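Local coordinates for conjugal transfer protein TRWB (Escherichia coli, PDB 1E9R) that couples DNA processing to transport in bacterial conjugation, probably as an ATP-driven motor, and assembles into a hexameric ring resembling ring helicases and F1-ATPase, at the interface of chains A and B. Numbering follows the deposited sequence. Chains: chain A/B, Conjugal transfer protein TRWB.

Contact 1: the interface of chains A and B. Residues chain A 345, 347, 398-402; chain B 20-21, 338, 408-409, 411-413, 415.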
loop_
_atom_site.group_PDB
_atom_site.type_symbol
_atom_site.label_atom_id
_atom_site.label_comp_id
_atom_site.label_asym_id
_atom_site.label_seq_id
_atom_site.Cartn_x
_atom_site.Cartn_y
_atom_site.Cartn_z
ATOM N N GLY A 345 14.614 23.031 -2.711
ATOM C CA GLY A 345 14.757 22.066 -1.643
ATOM C C GLY A 345 16.225 21.959 -1.272
ATOM O O GLY A 345 17.077 22.714 -1.766
ATOM N N ARG A 347 19.775 19.638 -1.025
ATOM C CA ARG A 347 20.297 18.615 -1.920
ATOM C C ARG A 347 20.147 17.226 -1.309
ATOM O O ARG A 347 20.423 16.211 -1.955
ATOM C CB ARG A 347 21.754 18.896 -2.306
ATOM C CG ARG A 347 22.775 18.814 -1.210
ATOM C CD ARG A 347 23.893 19.829 -1.491
ATOM N NE ARG A 347 24.435 19.727 -2.852
ATOM C CZ ARG A 347 24.934 20.753 -3.542
ATOM N NH1 ARG A 347 24.959 21.972 -3.010
ATOM N NH2 ARG A 347 25.415 20.555 -4.763
ATOM N N ALA A 398 18.601 22.342 -6.520
ATOM C CA ALA A 398 19.396 21.860 -5.396
ATOM C C ALA A 398 20.628 22.745 -5.175
ATOM O O ALA A 398 21.198 22.757 -4.085
ATOM C CB ALA A 398 19.833 20.415 -5.643
ATOM N N ASN A 399 21.034 23.481 -6.210
ATOM C CA ASN A 399 22.201 24.357 -6.125
ATOM C C ASN A 399 21.800 25.819 -6.052
ATOM O O ASN A 399 22.645 26.711 -6.123
ATOM C CB ASN A 399 23.116 24.129 -7.328
ATOM C CG ASN A 399 23.850 22.805 -7.252
ATOM O OD1 ASN A 399 24.784 22.644 -6.469
ATOM N ND2 ASN A 399 23.418 21.841 -8.055
ATOM N N LEU A 400 20.507 26.066 -5.906
ATOM C CA LEU A 400 20.010 27.428 -5.818
ATOM C C LEU A 400 20.616 28.132 -4.616
ATOM O O LEU A 400 20.548 27.633 -3.490
ATOM C CB LEU A 400 18.487 27.437 -5.651
ATOM C CG LEU A 400 17.583 28.049 -6.713
ATOM C CD1 LEU A 400 16.221 28.281 -6.092
ATOM C CD2 LEU A 400 18.142 29.354 -7.215
ATOM N N PRO A 401 21.237 29.293 -4.832
ATOM C CA PRO A 401 21.800 29.972 -3.666
ATOM C C PRO A 401 20.611 30.423 -2.820
ATOM O O PRO A 401 19.521 30.614 -3.351
ATOM C CB PRO A 401 22.565 31.136 -4.286
ATOM C CG PRO A 401 21.799 31.409 -5.553
ATOM C CD PRO A 401 21.537 30.021 -6.075
ATOM N N ASP A 402 20.792 30.583 -1.517
ATOM C CA ASP A 402 19.667 30.998 -0.688
ATOM C C ASP A 402 19.233 32.421 -0.995
ATOM O O ASP A 402 19.988 33.205 -1.555
ATOM C CB ASP A 402 20.001 30.825 0.797
ATOM C CG ASP A 402 19.857 29.373 1.257
ATOM O OD1 ASP A 402 20.404 28.468 0.583
ATOM O OD2 ASP A 402 19.197 29.131 2.293
ATOM N N GLY B 20 23.228 22.681 -13.612
ATOM C CA GLY B 20 23.232 21.538 -12.717
ATOM C C GLY B 20 24.328 21.544 -11.663
ATOM O O GLY B 20 24.766 22.603 -11.193
ATOM N N THR B 21 24.769 20.347 -11.293
ATOM C CA THR B 21 25.804 20.175 -10.284
ATOM C C THR B 21 27.211 20.326 -10.845
ATOM O O THR B 21 27.567 19.710 -11.851
ATOM C CB THR B 21 25.695 18.782 -9.609
ATOM O OG1 THR B 21 24.500 18.729 -8.824
ATOM C CG2 THR B 21 26.901 18.515 -8.711
ATOM N N ARG B 338 20.887 20.988 5.429
ATOM C CA ARG B 338 21.180 21.629 4.154
ATOM C C ARG B 338 22.520 21.249 3.503
ATOM O O ARG B 338 22.691 21.417 2.293
ATOM C CB ARG B 338 21.072 23.149 4.316
ATOM C CG ARG B 338 19.681 23.614 4.731
ATOM C CD ARG B 338 18.657 23.230 3.672
ATOM N NE ARG B 338 19.062 23.743 2.364
ATOM C CZ ARG B 338 19.055 25.030 2.024
ATOM N NH1 ARG B 338 18.653 25.954 2.888
ATOM N NH2 ARG B 338 19.476 25.396 0.822
ATOM N N GLY B 408 29.201 18.245 -0.281
ATOM C CA GLY B 408 28.281 19.156 -0.941
ATOM C C GLY B 408 27.642 20.121 0.040
ATOM O O GLY B 408 26.601 19.833 0.616
ATOM N N PHE B 409 28.272 21.271 0.232
ATOM C CA PHE B 409 27.761 22.280 1.149
ATOM C C PHE B 409 26.489 22.905 0.612
ATOM O O PHE B 409 26.233 22.867 -0.588
ATOM C CB PHE B 409 28.816 23.358 1.384
ATOM C CG PHE B 409 30.005 22.876 2.166
ATOM C CD1 PHE B 409 29.853 22.402 3.470
ATOM C CD2 PHE B 409 31.279 22.895 1.612
ATOM C CE1 PHE B 409 30.963 21.952 4.213
ATOM C CE2 PHE B 409 32.395 22.448 2.345
ATOM C CZ PHE B 409 32.235 21.977 3.645
ATOM N N GLY B 411 23.568 25.627 -0.516
ATOM C CA GLY B 411 23.656 26.720 -1.463
ATOM C C GLY B 411 24.301 26.372 -2.795
ATOM O O GLY B 411 24.369 25.206 -3.195
ATOM N N ASN B 412 24.791 27.401 -3.476
ATOM C CA ASN B 412 25.400 27.244 -4.785
ATOM C C ASN B 412 26.896 26.970 -4.708
ATOM O O ASN B 412 27.718 27.801 -5.082
ATOM C CB ASN B 412 25.112 28.499 -5.604
ATOM C CG ASN B 412 25.510 28.352 -7.040
ATOM O OD1 ASN B 412 25.310 27.302 -7.644
ATOM N ND2 ASN B 412 26.066 29.414 -7.612
ATOM N N ARG B 413 27.236 25.787 -4.210
ATOM C CA ARG B 413 28.626 25.367 -4.078
ATOM C C ARG B 413 28.847 24.112 -4.893
ATOM O O ARG B 413 27.995 23.228 -4.924
ATOM C CB ARG B 413 28.958 25.005 -2.633
ATOM C CG ARG B 413 28.429 25.943 -1.600
ATOM C CD ARG B 413 29.324 27.123 -1.421
ATOM N NE ARG B 413 28.874 27.923 -0.292
ATOM C CZ ARG B 413 29.523 28.984 0.173
ATOM N NH1 ARG B 413 30.661 29.376 -0.404
ATOM N NH2 ARG B 413 29.033 29.647 1.221
ATOM N N ILE B 415 30.496 20.426 -5.779
ATOM C CA ILE B 415 30.810 19.316 -4.892
ATOM C C ILE B 415 32.234 18.871 -5.213
ATOM O O ILE B 415 32.757 19.169 -6.292
ATOM C CB ILE B 415 29.855 18.118 -5.099
ATOM C CG1 ILE B 415 30.060 17.535 -6.497
ATOM C CG2 ILE B 415 28.411 18.553 -4.885
ATOM C CD1 ILE B 415 29.257 16.285 -6.777
HETATM O O HOH W 1 21.186 22.187 0.233
HETATM O O HOH W 2 27.043 22.187 -7.367
#

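Contact 2: the interface of chains A and B. Residues chain A 9-12, 389-393, 395-396; chain B 18-20, 362-364, 388.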
loop_
_atom_site.group_PDB
_atom_site.type_symbol
_atom_site.label_atom_id
_atom_site.label_comp_id
_atom_site.label_asym_id
_atom_site.label_seq_id
_atom_site.Cartn_x
_atom_site.Cartn_y
_atom_site.Cartn_z
ATOM N N PHE A 9 17.463 31.384 -19.212
ATOM C CA PHE A 9 17.353 29.928 -19.252
ATOM C C PHE A 9 18.743 29.317 -19.053
ATOM O O PHE A 9 19.665 29.571 -19.833
ATOM C CB PHE A 9 16.790 29.473 -20.595
ATOM C CG PHE A 9 16.823 27.979 -20.794
ATOM C CD1 PHE A 9 16.222 27.127 -19.869
ATOM C CD2 PHE A 9 17.454 27.424 -21.906
ATOM C CE1 PHE A 9 16.251 25.735 -20.049
ATOM C CE2 PHE A 9 17.490 26.036 -22.100
ATOM C CZ PHE A 9 16.888 25.186 -21.169
ATOM N N GLY A 10 18.883 28.493 -18.021
ATOM C CA GLY A 10 20.168 27.890 -17.717
ATOM C C GLY A 10 20.712 26.899 -18.714
ATOM O O GLY A 10 21.910 26.630 -18.712
ATOM N N GLY A 11 19.850 26.346 -19.559
ATOM C CA GLY A 11 20.316 25.378 -20.534
ATOM C C GLY A 11 20.933 26.036 -21.746
ATOM O O GLY A 11 21.318 27.203 -21.698
ATOM N N ALA A 12 21.027 25.288 -22.838
ATOM C CA ALA A 12 21.594 25.804 -24.076
ATOM C C ALA A 12 20.649 26.813 -24.742
ATOM O O ALA A 12 19.424 26.611 -24.790
ATOM C CB ALA A 12 21.881 24.648 -25.029
ATOM N N GLU A 389 12.492 19.946 -22.726
ATOM C CA GLU A 389 13.383 19.932 -21.569
ATOM C C GLU A 389 12.843 20.745 -20.398
ATOM O O GLU A 389 11.965 21.598 -20.564
ATOM C CB GLU A 389 14.767 20.455 -21.963
ATOM C CG GLU A 389 14.723 21.520 -23.037
ATOM C CD GLU A 389 16.084 22.106 -23.345
ATOM O OE1 GLU A 389 17.056 21.332 -23.486
ATOM O OE2 GLU A 389 16.180 23.343 -23.457
ATOM N N ARG A 390 13.366 20.460 -19.208
ATOM C CA ARG A 390 12.952 21.172 -18.003
ATOM C C ARG A 390 13.518 22.573 -18.079
ATOM O O ARG A 390 14.706 22.745 -18.372
ATOM C CB ARG A 390 13.508 20.495 -16.748
ATOM C CG ARG A 390 12.862 19.172 -16.390
ATOM C CD ARG A 390 11.389 19.326 -16.018
ATOM N NE ARG A 390 10.777 18.016 -15.814
ATOM C CZ ARG A 390 10.965 17.254 -14.741
ATOM N NH1 ARG A 390 11.736 17.665 -13.748
ATOM N NH2 ARG A 390 10.410 16.060 -14.677
ATOM N N VAL A 391 12.677 23.574 -17.835
ATOM C CA VAL A 391 13.152 24.942 -17.874
ATOM C C VAL A 391 14.160 25.073 -16.735
ATOM O O VAL A 391 15.171 25.768 -16.850
ATOM C CB VAL A 391 11.993 25.933 -17.686
ATOM C CG1 VAL A 391 12.529 27.346 -17.554
ATOM C CG2 VAL A 391 11.035 25.828 -18.871
ATOM N N VAL A 392 13.880 24.377 -15.637
ATOM C CA VAL A 392 14.756 24.389 -14.468
ATOM C C VAL A 392 14.997 22.951 -14.022
ATOM O O VAL A 392 14.080 22.277 -13.570
ATOM C CB VAL A 392 14.127 25.155 -13.283
ATOM C CG1 VAL A 392 15.121 25.232 -12.125
ATOM C CG2 VAL A 392 13.699 26.543 -13.723
ATOM N N MET A 393 16.230 22.481 -14.153
ATOM C CA MET A 393 16.573 21.118 -13.759
ATOM C C MET A 393 16.493 20.933 -12.253
ATOM O O MET A 393 16.640 21.886 -11.494
ATOM C CB MET A 393 18.001 20.782 -14.181
ATOM C CG MET A 393 18.175 20.315 -15.598
ATOM S SD MET A 393 19.938 20.164 -15.930
ATOM C CE MET A 393 20.319 18.619 -15.188
ATOM N N ALA A 395 18.625 19.584 -10.406
ATOM C CA ALA A 395 19.951 19.931 -9.912
ATOM C C ALA A 395 20.138 21.447 -9.803
ATOM O O ALA A 395 20.880 21.909 -8.949
ATOM C CB ALA A 395 21.013 19.338 -10.810
ATOM N N GLU A 396 19.484 22.231 -10.657
ATOM C CA GLU A 396 19.624 23.683 -10.564
ATOM C C GLU A 396 18.931 24.167 -9.288
ATOM O O GLU A 396 19.338 25.155 -8.675
ATOM C CB GLU A 396 18.980 24.393 -11.755
ATOM C CG GLU A 396 19.595 24.123 -13.101
ATOM C CD GLU A 396 18.948 24.976 -14.182
ATOM O OE1 GLU A 396 19.212 26.196 -14.215
ATOM O OE2 GLU A 396 18.157 24.436 -14.987
ATOM N N LEU B 18 26.818 23.692 -18.740
ATOM C CA LEU B 18 25.613 24.499 -18.881
ATOM C C LEU B 18 24.857 24.730 -17.583
ATOM O O LEU B 18 24.695 25.861 -17.148
ATOM C CB LEU B 18 24.670 23.861 -19.903
ATOM C CG LEU B 18 25.141 23.925 -21.351
ATOM C CD1 LEU B 18 24.235 23.102 -22.260
ATOM C CD2 LEU B 18 25.152 25.381 -21.772
ATOM N N ARG B 19 24.382 23.661 -16.960
ATOM C CA ARG B 19 23.614 23.803 -15.723
ATOM C C ARG B 19 23.673 22.554 -14.857
ATOM O O ARG B 19 24.108 21.493 -15.306
ATOM C CB ARG B 19 22.148 24.127 -16.057
ATOM C CG ARG B 19 21.768 23.794 -17.493
ATOM C CD ARG B 19 20.595 22.839 -17.635
ATOM N NE ARG B 19 19.308 23.434 -17.294
ATOM C CZ ARG B 19 18.150 23.136 -17.889
ATOM N NH1 ARG B 19 18.095 22.249 -18.878
ATOM N NH2 ARG B 19 17.033 23.714 -17.473
ATOM N N GLY B 20 23.228 22.681 -13.612
ATOM C CA GLY B 20 23.232 21.538 -12.717
ATOM C C GLY B 20 24.328 21.544 -11.663
ATOM O O GLY B 20 24.766 22.603 -11.193
ATOM N N GLU B 362 22.610 15.757 -11.437
ATOM C CA GLU B 362 23.087 15.719 -12.823
ATOM C C GLU B 362 23.543 17.104 -13.264
ATOM O O GLU B 362 23.307 18.109 -12.589
ATOM C CB GLU B 362 21.974 15.323 -13.801
ATOM C CG GLU B 362 21.154 14.108 -13.472
ATOM C CD GLU B 362 20.285 13.691 -14.655
ATOM O OE1 GLU B 362 19.606 14.567 -15.249
ATOM O OE2 GLU B 362 20.283 12.481 -14.987
ATOM N N HIS B 363 24.177 17.144 -14.428
ATOM C CA HIS B 363 24.604 18.405 -15.012
ATOM C C HIS B 363 24.281 18.330 -16.504
ATOM O O HIS B 363 24.158 17.238 -17.055
ATOM C CB HIS B 363 26.116 18.659 -14.766
ATOM C CG HIS B 363 27.040 17.664 -15.409
ATOM N ND1 HIS B 363 28.367 17.554 -15.051
ATOM C CD2 HIS B 363 26.849 16.769 -16.408
ATOM C CE1 HIS B 363 28.953 16.637 -15.802
ATOM N NE2 HIS B 363 28.054 16.145 -16.635
ATOM N N GLU B 364 24.068 19.475 -17.140
ATOM C CA GLU B 364 23.828 19.472 -18.570
ATOM C C GLU B 364 25.145 20.025 -19.098
ATOM O O GLU B 364 25.673 21.006 -18.573
ATOM C CB GLU B 364 22.643 20.345 -18.947
ATOM C CG GLU B 364 22.183 20.069 -20.358
ATOM C CD GLU B 364 20.781 20.525 -20.606
ATOM O OE1 GLU B 364 20.502 21.714 -20.366
ATOM O OE2 GLU B 364 19.956 19.691 -21.042
ATOM N N ARG B 388 22.730 15.349 -20.734
ATOM C CA ARG B 388 22.394 15.380 -19.309
ATOM C C ARG B 388 22.922 14.072 -18.717
ATOM O O ARG B 388 22.719 13.001 -19.296
ATOM C CB ARG B 388 20.891 15.442 -19.101
ATOM C CG ARG B 388 20.302 16.829 -19.073
ATOM C CD ARG B 388 18.800 16.692 -18.982
ATOM N NE ARG B 388 18.469 15.560 -18.122
ATOM C CZ ARG B 388 17.550 14.645 -18.409
ATOM N NH1 ARG B 388 16.861 14.734 -19.540
ATOM N NH2 ARG B 388 17.321 13.645 -17.564
HETATM O O HOH W 3 19.594 22.871 -22.868
#

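Contact 3: the interface of chains A and B. Residues chain A 181, 204, 208, 212; chain B 149, 197-198, 200, 202-203, 206.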
loop_
_atom_site.group_PDB
_atom_site.type_symbol
_atom_site.label_atom_id
_atom_site.label_comp_id
_atom_site.label_asym_id
_atom_site.label_seq_id
_atom_site.Cartn_x
_atom_site.Cartn_y
_atom_site.Cartn_z
ATOM N N PHE A 181 -17.311 9.446 34.698
ATOM C CA PHE A 181 -18.074 8.951 33.568
ATOM C C PHE A 181 -19.571 9.104 33.810
ATOM O O PHE A 181 -20.300 9.636 32.974
ATOM C CB PHE A 181 -17.746 7.479 33.360
ATOM C CG PHE A 181 -17.677 7.069 31.929
ATOM C CD1 PHE A 181 -16.706 7.609 31.091
ATOM C CD2 PHE A 181 -18.550 6.114 31.422
ATOM C CE1 PHE A 181 -16.601 7.197 29.770
ATOM C CE2 PHE A 181 -18.455 5.694 30.103
ATOM C CZ PHE A 181 -17.478 6.235 29.272
ATOM N N SER A 204 -19.854 3.317 25.219
ATOM C CA SER A 204 -18.975 3.756 26.284
ATOM C C SER A 204 -17.593 4.025 25.714
ATOM O O SER A 204 -16.916 4.964 26.124
ATOM C CB SER A 204 -18.883 2.682 27.358
ATOM O OG SER A 204 -20.142 2.514 27.970
ATOM N N THR A 208 -15.396 7.452 25.902
ATOM C CA THR A 208 -14.018 7.455 26.376
ATOM C C THR A 208 -13.123 8.109 25.333
ATOM O O THR A 208 -12.249 8.917 25.672
ATOM C CB THR A 208 -13.522 6.035 26.623
ATOM O OG1 THR A 208 -14.332 5.421 27.630
ATOM C CG2 THR A 208 -12.064 6.055 27.061
ATOM N N PHE A 212 -10.718 11.641 25.641
ATOM C CA PHE A 212 -9.306 11.735 25.315
ATOM C C PHE A 212 -9.011 12.799 24.276
ATOM O O PHE A 212 -8.034 13.523 24.398
ATOM C CB PHE A 212 -8.791 10.387 24.829
ATOM C CG PHE A 212 -8.456 9.454 25.934
ATOM C CD1 PHE A 212 -7.546 9.836 26.917
ATOM C CD2 PHE A 212 -9.049 8.195 26.005
ATOM C CE1 PHE A 212 -7.231 8.985 27.954
ATOM C CE2 PHE A 212 -8.741 7.332 27.039
ATOM C CZ PHE A 212 -7.828 7.726 28.019
ATOM N N TYR B 149 -1.045 7.932 25.872
ATOM C CA TYR B 149 -1.642 7.585 27.157
ATOM C C TYR B 149 -0.521 7.529 28.186
ATOM O O TYR B 149 -0.711 7.907 29.345
ATOM C CB TYR B 149 -2.330 6.219 27.070
ATOM C CG TYR B 149 -3.501 6.166 26.113
ATOM C CD1 TYR B 149 -4.409 7.216 26.032
ATOM C CD2 TYR B 149 -3.704 5.059 25.289
ATOM C CE1 TYR B 149 -5.492 7.171 25.154
ATOM C CE2 TYR B 149 -4.783 5.002 24.408
ATOM C CZ TYR B 149 -5.673 6.064 24.346
ATOM O OH TYR B 149 -6.738 6.022 23.470
ATOM N N PHE B 197 -8.756 7.741 32.857
ATOM C CA PHE B 197 -8.405 6.324 32.865
ATOM C C PHE B 197 -9.415 5.432 33.590
ATOM O O PHE B 197 -9.076 4.322 34.009
ATOM C CB PHE B 197 -7.019 6.129 33.494
ATOM C CG PHE B 197 -5.883 6.545 32.604
ATOM C CD1 PHE B 197 -5.826 6.112 31.281
ATOM C CD2 PHE B 197 -4.873 7.376 33.081
ATOM C CE1 PHE B 197 -4.778 6.500 30.437
ATOM C CE2 PHE B 197 -3.820 7.771 32.246
ATOM C CZ PHE B 197 -3.776 7.327 30.916
ATOM N N ALA B 198 -10.654 5.897 33.729
ATOM C CA ALA B 198 -11.673 5.112 34.418
ATOM C C ALA B 198 -13.060 5.273 33.808
ATOM O O ALA B 198 -13.330 6.244 33.094
ATOM C CB ALA B 198 -11.701 5.500 35.893
ATOM N N SER B 200 -14.801 2.842 31.743
ATOM C CA SER B 200 -15.179 1.909 30.683
ATOM C C SER B 200 -14.016 0.990 30.393
ATOM O O SER B 200 -12.908 1.219 30.882
ATOM C CB SER B 200 -15.564 2.656 29.409
ATOM O OG SER B 200 -14.442 3.326 28.866
ATOM N N GLU B 202 -12.608 0.662 27.614
ATOM C CA GLU B 202 -11.711 1.450 26.776
ATOM C C GLU B 202 -10.730 2.262 27.631
ATOM O O GLU B 202 -9.522 2.307 27.362
ATOM C CB GLU B 202 -12.519 2.384 25.881
ATOM C CG GLU B 202 -11.656 3.209 24.955
ATOM C CD GLU B 202 -10.843 2.360 23.991
ATOM O OE1 GLU B 202 -11.151 1.157 23.829
ATOM O OE2 GLU B 202 -9.895 2.904 23.386
ATOM N N ALA B 203 -11.259 2.900 28.665
ATOM C CA ALA B 203 -10.439 3.682 29.571
ATOM C C ALA B 203 -9.414 2.786 30.282
ATOM O O ALA B 203 -8.256 3.168 30.442
ATOM C CB ALA B 203 -11.331 4.391 30.591
ATOM N N ALA B 206 -6.760 1.833 27.949
ATOM C CA ALA B 206 -5.868 2.969 27.783
ATOM C C ALA B 206 -4.850 2.996 28.924
ATOM O O ALA B 206 -3.655 3.149 28.684
ATOM C CB ALA B 206 -6.669 4.251 27.754
#

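Contact 1: the interface of chains A and B
B:Arg338 leaves its backbone with CG beside the N (chi1 -61°) and bends at chi2 and chi3, so its guanidinium meets A:Asp402, whose CG also lies beside the backbone N (chi1 -79°), tip to tip across this subunit boundary of the helicase-like ring. The grip is end-on: NH2 of B:Arg338 bonds to OD1 of A:Asp402 at 3.2 Å, and NH1 to OD2 at 3.3 Å. Both carboxylate oxygens use their syn lone pairs, and the two planes are nearly coplanar, 13° apart, fixing the rotation of both groups. Water 1 adds a second link, lying 2.7 Å from the backbone O of B:Arg338 and touching the N of A:Arg347. CG of A:Arg347 sits over its backbone, N on one side and carbonyl on the other; the chain bends at chi2 and chi3 and lies along the end of strand 404-408 and the following loop in chain B. A:Arg347 NH1 makes a weak bond to the B:Gly411 carbonyl, while NH2 donates to OD1 of A:Asn399 at 2.8 Å from above the amide plane. That bond within chain A orients the A:Asn399 amide; its OD1 also touches water 2, which sits 2.8 Å from O of B:Arg413, and its ND2 bonds weakly to B:Thr21 OG1. B:Asn412, CG anti to its N, packs alongside A:Pro401, CB to CB at 3.9 Å. B:Asn412 OD1 faces the carbonyl O of A:Asn399 at 3.1 Å, a clash of acceptors that a flipped amide might relieve.

Contact 2: the interface of chains A and B
Chain A leaves strand 384-390 through a turn at A:Val391 that brings the A:Arg390 carbonyl to the boundary, while in chain B the extended B:Arg19 precedes B:Gly20 at a positive phi of 104°. This contact of the type IV secretion coupling-protein family seats an arginine of one subunit in the next. B:Arg19 starts from a nearly eclipsed chi1 of 18°, bends at chi2 and chi3, and enters chain A. B:Arg19 NH2 donates to the A:Arg390 carbonyl O at 2.7 Å, nearly straight at 164°. NE and NH2 of B:Arg19 grip A:Glu396 side-on, both reaching its OE2 at 2.8 Å, NE from above the carboxylate plane and NH2 nearly along the C-O axis. OE2 of A:Glu396 also accepts the backbone N-H of A:Met393, N to OE2 2.9 Å, so three donors hold it and would probably favour the charged carboxylate. A:Met393 CG covers one face of the B:Arg19 guanidinium, 3.6 Å above its centre, and A:Gly11 N the other near the rim. CE1 of A:Phe9, whose ring stands steeply to it, lies 3.4 Å from B:Arg19 NH2. B:Arg19 NH1 forms a salt bridge to OE1 of B:Glu364 at 2.9 Å. Water 3 joins that oxygen to A:Ala12 N and A:Glu389 OE1, and probably eases repulsion between the two glutamates.

Contact 3: the interface of chains A and B
Helix 201-217 of chain A lies against the start of the same helix in chain B, a helix-to-helix-end contact in the helical part of the coupling protein. B:Ser200 caps that helix start: its OG, which sits over the backbone with N on one side and the carbonyl on the other (chi1 66°), accepts the backbone N-H of B:Ala203, N to OG 3.2 Å. Across the boundary OG of B:Ser200 pairs with OG1 of A:Thr208 at 2.4 Å, a hydrogen bond modelled very short. OG1 of A:Thr208 also donates to the A:Ser204 carbonyl O at 3.0 Å, so that hydroxyl links both chains. With OG1 beside its backbone N, A:Thr208 turns its methyl CG2 anti to that N, onto CG of B:Glu202 at 3.6 Å and the backbone of B:Ala203. A turn further along, the side chains of A:Phe212 and B:Tyr149 cross at about a right angle, and B:Tyr149 points CE1 at the centre of the A:Phe212 face, 3.5 Å above it. The tip of that ring, CZ of A:Phe212, meets B:Ala206 CB at 3.7 Å and lies 4.1 Å from B:Phe197 CE1. An alanine at A:Phe212 would remove the ring that B:Tyr149 and B:Ala206 pack on, and would probably loosen this apolar end of the contact. B:Ala206 CB in turn covers the centre of one B:Tyr149 face, tying helix 141-163 to helix 201-217, at the end of the subunit far from the N-terminal strands.

Contacts 1 and 2 are neighbours, about 14 Å apart between the centres of their C-alpha atoms. They share B:Gly20, and both draw on helix 394-398 of chain A, so a shift of that helix would probably be felt in both. Contact 3 lies far away, its C-alpha centre about 51 Å from that of contact 1 and about 58 Å from that of contact 2, and belongs to the helical part. The pair of subunits is thus joined near both ends, mainly by polar and charged groups at contacts 1 and 2 and with more apolar packing at contact 3. Repeated between neighbours around the hexamer, the contacts would help close the ring.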